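Local coordinates for amidohydrolase 3 domain-containing protein (Pyrococcus furiosus, PDB 3ICJ) that probably hydrolyses carbon-nitrogen bonds other than peptide bonds, as a zinc-dependent member of the amidohydrolase family, at residues F164-M175 against G196-R207. Sequence-based numbering, arbitrary orientation.
Sequences FLYRRCFHVAVM and GIVRERALEESR
L203 puts its CD1 methyl at the edge of the F164 ring, 3.8 Å from CZ, and against A173 CB and Y166 CE1, a worked example of a helix residue filling the angle between its own helix and a sheet. Its CG stands anti to the backbone N (chi1 169°), and from there the methyls diverge, CD1 to A173 and the rings, CD2 to the carbonyl of H171. Beside it R207, extended from CG to NE, crosses Y166 with its guanidinium only 21° from the ring plane; NE donates a weak, bent hydrogen bond to Y166 OH (3.2 Å). Replaced by an alanine, R207 would lose the guanidinium, and Y166 OH would probably be left without this weak donor and the ring without the arginine chain beside it. M175, bent at chi3, brings CE within 3.8 Å of V198 CG1. Underneath, A173 and V198 form an antiparallel hydrogen-bonded pair, V198 N to A173 O being nearly straight at 166°, and a water joins H171 O to E200 N. Hairpin 163-175 and strand 197-199 thus share one mixed sheet, on which helix 200-214 packs next to helix 177-183, whose M179 and I180 touch F164 and M175.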
loop_
_atom_site.group_PDB
_atom_site.type_symbol
_atom_site.label_atom_id
_atom_site.label_comp_id
_atom_site.label_asym_id
_atom_site.label_seq_id
_atom_site.Cartn_x
_atom_site.Cartn_y
_atom_site.Cartn_z
ATOM N N PHE A 164 14.434 -19.645 3.649
ATOM C CA PHE A 164 13.196 -19.775 2.879
ATOM C C PHE A 164 13.332 -18.860 1.672
ATOM O O PHE A 164 13.397 -17.635 1.823
ATOM C CB PHE A 164 11.991 -19.394 3.755
ATOM C CG PHE A 164 10.645 -19.542 3.065
ATOM C CD1 PHE A 164 9.871 -20.671 3.273
ATOM C CD2 PHE A 164 10.151 -18.544 2.227
ATOM C CE1 PHE A 164 8.637 -20.817 2.650
ATOM C CE2 PHE A 164 8.912 -18.682 1.594
ATOM C CZ PHE A 164 8.158 -19.820 1.806
ATOM N N LEU A 165 13.398 -19.456 0.483
ATOM C CA LEU A 165 13.764 -18.718 -0.733
ATOM C C LEU A 165 12.735 -18.829 -1.856
ATOM O O LEU A 165 12.546 -19.901 -2.418
ATOM C CB LEU A 165 15.123 -19.196 -1.260
ATOM C CG LEU A 165 16.308 -19.262 -0.291
ATOM C CD1 LEU A 165 17.473 -19.999 -0.938
ATOM C CD2 LEU A 165 16.743 -17.886 0.163
ATOM N N TYR A 166 12.078 -17.717 -2.172
ATOM C CA TYR A 166 11.120 -17.679 -3.271
ATOM C C TYR A 166 11.810 -17.907 -4.611
ATOM O O TYR A 166 12.962 -17.518 -4.802
ATOM C CB TYR A 166 10.374 -16.343 -3.284
ATOM C CG TYR A 166 9.371 -16.191 -2.163
ATOM C CD1 TYR A 166 8.086 -16.705 -2.281
ATOM C CD2 TYR A 166 9.708 -15.534 -0.988
ATOM C CE1 TYR A 166 7.166 -16.568 -1.259
ATOM C CE2 TYR A 166 8.795 -15.393 0.040
ATOM C CZ TYR A 166 7.525 -15.912 -0.101
ATOM O OH TYR A 166 6.612 -15.772 0.919
ATOM N N ARG A 167 11.098 -18.540 -5.537
ATOM C CA ARG A 167 11.429 -18.449 -6.954
ATOM C C ARG A 167 11.036 -17.091 -7.526
ATOM O O ARG A 167 10.302 -16.330 -6.895
ATOM C CB ARG A 167 10.742 -19.568 -7.739
ATOM C CG ARG A 167 11.365 -19.848 -9.097
ATOM C CD ARG A 167 10.573 -20.894 -9.863
ATOM N NE ARG A 167 11.098 -21.101 -11.209
ATOM C CZ ARG A 167 10.850 -20.299 -12.239
ATOM N NH1 ARG A 167 10.082 -19.230 -12.080
ATOM N NH2 ARG A 167 11.371 -20.564 -13.430
ATOM N N ARG A 168 11.530 -16.793 -8.723
ATOM C CA ARG A 168 11.209 -15.539 -9.394
ATOM C C ARG A 168 9.714 -15.246 -9.330
ATOM O O ARG A 168 9.301 -14.156 -8.931
ATOM C CB ARG A 168 11.675 -15.577 -10.851
ATOM C CG ARG A 168 12.978 -14.836 -11.105
ATOM C CD ARG A 168 13.406 -14.952 -12.558
ATOM N NE ARG A 168 12.415 -14.382 -13.467
ATOM C CZ ARG A 168 11.586 -15.103 -14.216
ATOM N NH1 ARG A 168 11.626 -16.427 -14.165
ATOM N NH2 ARG A 168 10.716 -14.499 -15.014
ATOM N N CYS A 169 8.906 -16.225 -9.724
ATOM C CA CYS A 169 7.477 -16.010 -9.913
ATOM C C CYS A 169 6.788 -15.698 -8.589
ATOM O O CYS A 169 5.688 -15.144 -8.566
ATOM C CB CYS A 169 6.832 -17.236 -10.564
ATOM S SG CYS A 169 7.343 -18.817 -9.851
ATOM N N PHE A 170 7.440 -16.055 -7.488
ATOM C CA PHE A 170 6.766 -16.115 -6.166
ATOM C C PHE A 170 5.658 -17.180 -6.078
ATOM O O PHE A 170 4.883 -17.192 -5.120
ATOM C CB PHE A 170 6.239 -14.740 -5.677
ATOM C CG PHE A 170 7.317 -13.715 -5.422
ATOM C CD1 PHE A 170 7.915 -13.610 -4.166
ATOM C CD2 PHE A 170 7.717 -12.837 -6.430
ATOM C CE1 PHE A 170 8.915 -12.656 -3.922
ATOM C CE2 PHE A 170 8.715 -11.881 -6.199
ATOM C CZ PHE A 170 9.313 -11.791 -4.939
ATOM N N HIS A 171 5.587 -18.072 -7.067
ATOM C CA HIS A 171 4.602 -19.161 -7.055
ATOM C C HIS A 171 5.197 -20.446 -6.471
ATOM O O HIS A 171 4.465 -21.402 -6.211
ATOM C CB HIS A 171 4.012 -19.418 -8.457
ATOM C CG HIS A 171 3.369 -18.214 -9.074
ATOM N ND1 HIS A 171 2.447 -17.436 -8.405
ATOM C CD2 HIS A 171 3.518 -17.653 -10.297
ATOM C CE1 HIS A 171 2.060 -16.445 -9.189
ATOM N NE2 HIS A 171 2.695 -16.555 -10.342
ATOM N N VAL A 172 6.515 -20.445 -6.244
ATOM C CA VAL A 172 7.274 -21.612 -5.725
ATOM C C VAL A 172 8.325 -21.117 -4.710
ATOM O O VAL A 172 8.839 -20.001 -4.854
ATOM C CB VAL A 172 8.008 -22.399 -6.877
ATOM C CG1 VAL A 172 8.786 -23.612 -6.340
ATOM C CG2 VAL A 172 7.043 -22.843 -8.004
ATOM N N ALA A 173 8.650 -21.925 -3.695
ATOM C CA ALA A 173 9.756 -21.606 -2.797
ATOM C C ALA A 173 10.561 -22.852 -2.435
ATOM O O ALA A 173 10.028 -23.952 -2.461
ATOM C CB ALA A 173 9.241 -20.927 -1.536
ATOM N N VAL A 174 11.844 -22.672 -2.134
ATOM C CA VAL A 174 12.679 -23.753 -1.599
ATOM C C VAL A 174 13.106 -23.399 -0.176
ATOM O O VAL A 174 13.326 -22.221 0.143
ATOM C CB VAL A 174 13.898 -24.106 -2.536
ATOM C CG1 VAL A 174 14.935 -22.968 -2.579
ATOM C CG2 VAL A 174 14.558 -25.448 -2.139
ATOM N N MET A 175 13.198 -24.418 0.682
ATOM C CA MET A 175 13.616 -24.224 2.071
ATOM C C MET A 175 14.605 -25.313 2.518
ATOM O O MET A 175 14.700 -26.371 1.882
ATOM C CB MET A 175 12.384 -24.113 3.009
ATOM C CG MET A 175 11.533 -25.389 3.150
ATOM S SD MET A 175 9.929 -25.116 3.973
ATOM C CE MET A 175 8.969 -24.542 2.601
ATOM N N GLY A 196 12.339 -29.962 -0.290
ATOM C CA GLY A 196 11.998 -28.738 0.434
ATOM C C GLY A 196 11.316 -27.714 -0.459
ATOM O O GLY A 196 11.413 -26.510 -0.215
ATOM N N ILE A 197 10.634 -28.191 -1.499
ATOM C CA ILE A 197 9.987 -27.309 -2.464
ATOM C C ILE A 197 8.467 -27.240 -2.213
ATOM O O ILE A 197 7.811 -28.272 -2.066
ATOM C CB ILE A 197 10.361 -27.722 -3.930
ATOM C CG1 ILE A 197 11.799 -27.280 -4.239
ATOM C CG2 ILE A 197 9.343 -27.183 -4.959
ATOM C CD1 ILE A 197 12.417 -27.904 -5.474
ATOM N N VAL A 198 7.919 -26.034 -2.186
ATOM C CA VAL A 198 6.480 -25.843 -2.053
ATOM C C VAL A 198 5.849 -25.067 -3.203
ATOM O O VAL A 198 6.455 -24.180 -3.769
ATOM C CB VAL A 198 6.099 -25.158 -0.733
ATOM C CG1 VAL A 198 6.303 -26.088 0.432
ATOM C CG2 VAL A 198 6.872 -23.884 -0.558
ATOM N N ARG A 199 4.617 -25.424 -3.526
ATOM C CA ARG A 199 3.889 -24.827 -4.631
ATOM C C ARG A 199 2.504 -24.420 -4.165
ATOM O O ARG A 199 2.031 -24.901 -3.159
ATOM C CB ARG A 199 3.749 -25.828 -5.777
ATOM C CG ARG A 199 5.049 -26.227 -6.407
ATOM C CD ARG A 199 4.878 -27.363 -7.387
ATOM N NE ARG A 199 4.507 -28.602 -6.729
ATOM C CZ ARG A 199 5.371 -29.514 -6.308
ATOM N NH1 ARG A 199 6.668 -29.334 -6.472
ATOM N NH2 ARG A 199 4.929 -30.605 -5.719
ATOM N N GLU A 200 1.859 -23.544 -4.925
ATOM C CA GLU A 200 0.430 -23.310 -4.804
ATOM C C GLU A 200 -0.039 -23.210 -3.364
ATOM O O GLU A 200 0.364 -22.318 -2.649
ATOM C CB GLU A 200 -0.366 -24.363 -5.566
ATOM C CG GLU A 200 -0.146 -24.319 -7.048
ATOM C CD GLU A 200 -0.985 -25.329 -7.808
ATOM O OE1 GLU A 200 -1.904 -25.920 -7.217
ATOM O OE2 GLU A 200 -0.727 -25.527 -9.008
ATOM N N ARG A 201 -0.897 -24.140 -2.954
ATOM C CA ARG A 201 -1.549 -24.060 -1.653
ATOM C C ARG A 201 -0.526 -24.075 -0.521
ATOM O O ARG A 201 -0.621 -23.293 0.425
ATOM C CB ARG A 201 -2.540 -25.213 -1.479
ATOM C CG ARG A 201 -3.958 -24.884 -1.919
ATOM C CD ARG A 201 -3.964 -23.828 -3.013
ATOM N NE ARG A 201 -4.883 -22.735 -2.710
ATOM C CZ ARG A 201 -4.859 -21.550 -3.312
ATOM N NH1 ARG A 201 -3.958 -21.301 -4.254
ATOM N NH2 ARG A 201 -5.734 -20.613 -2.973
ATOM N N ALA A 202 0.452 -24.968 -0.628
ATOM C CA ALA A 202 1.338 -25.269 0.485
ATOM C C ALA A 202 2.303 -24.133 0.716
ATOM O O ALA A 202 2.748 -23.899 1.819
ATOM C CB ALA A 202 2.077 -26.543 0.242
ATOM N N LEU A 203 2.601 -23.421 -0.350
ATOM C CA LEU A 203 3.351 -22.166 -0.267
ATOM C C LEU A 203 2.551 -21.055 0.440
ATOM O O LEU A 203 3.087 -20.375 1.315
ATOM C CB LEU A 203 3.803 -21.698 -1.656
ATOM C CG LEU A 203 4.376 -20.278 -1.784
ATOM C CD1 LEU A 203 5.666 -20.086 -0.993
ATOM C CD2 LEU A 203 4.640 -19.987 -3.212
ATOM N N GLU A 204 1.292 -20.876 0.044
ATOM C CA GLU A 204 0.356 -19.974 0.734
ATOM C C GLU A 204 0.248 -20.274 2.230
ATOM O O GLU A 204 0.325 -19.363 3.047
ATOM C CB GLU A 204 -1.036 -20.040 0.107
ATOM C CG GLU A 204 -1.206 -19.254 -1.178
ATOM C CD GLU A 204 -2.536 -19.549 -1.873
ATOM O OE1 GLU A 204 -3.538 -19.844 -1.179
ATOM O OE2 GLU A 204 -2.582 -19.492 -3.122
ATOM N N GLU A 205 0.074 -21.550 2.574
ATOM C CA GLU A 205 0.060 -22.017 3.972
ATOM C C GLU A 205 1.406 -21.798 4.696
ATOM O O GLU A 205 1.417 -21.400 5.864
ATOM C CB GLU A 205 -0.392 -23.488 4.042
ATOM C CG GLU A 205 -0.102 -24.243 5.349
ATOM C CD GLU A 205 -1.166 -24.071 6.443
ATOM O OE1 GLU A 205 -1.281 -24.990 7.284
ATOM O OE2 GLU A 205 -1.884 -23.042 6.481
ATOM N N SER A 206 2.519 -22.045 3.999
ATOM C CA SER A 206 3.865 -21.730 4.508
ATOM C C SER A 206 3.991 -20.264 4.909
ATOM O O SER A 206 4.483 -19.978 5.999
ATOM C CB SER A 206 4.966 -22.051 3.484
ATOM O OG SER A 206 5.103 -23.444 3.276
ATOM N N ARG A 207 3.549 -19.372 4.030
ATOM C CA ARG A 207 3.538 -17.942 4.274
ATOM C C ARG A 207 2.708 -17.627 5.510
ATOM O O ARG A 207 3.124 -16.868 6.353
ATOM C CB ARG A 207 2.914 -17.218 3.089
ATOM C CG ARG A 207 3.822 -16.895 1.939
ATOM C CD ARG A 207 3.152 -15.829 1.081
ATOM N NE ARG A 207 3.607 -15.757 -0.300
ATOM C CZ ARG A 207 2.954 -16.272 -1.335
ATOM N NH1 ARG A 207 1.827 -16.947 -1.153
ATOM N NH2 ARG A 207 3.436 -16.128 -2.565
HETATM O O HOH W 1 2.479 -22.525 -7.485
#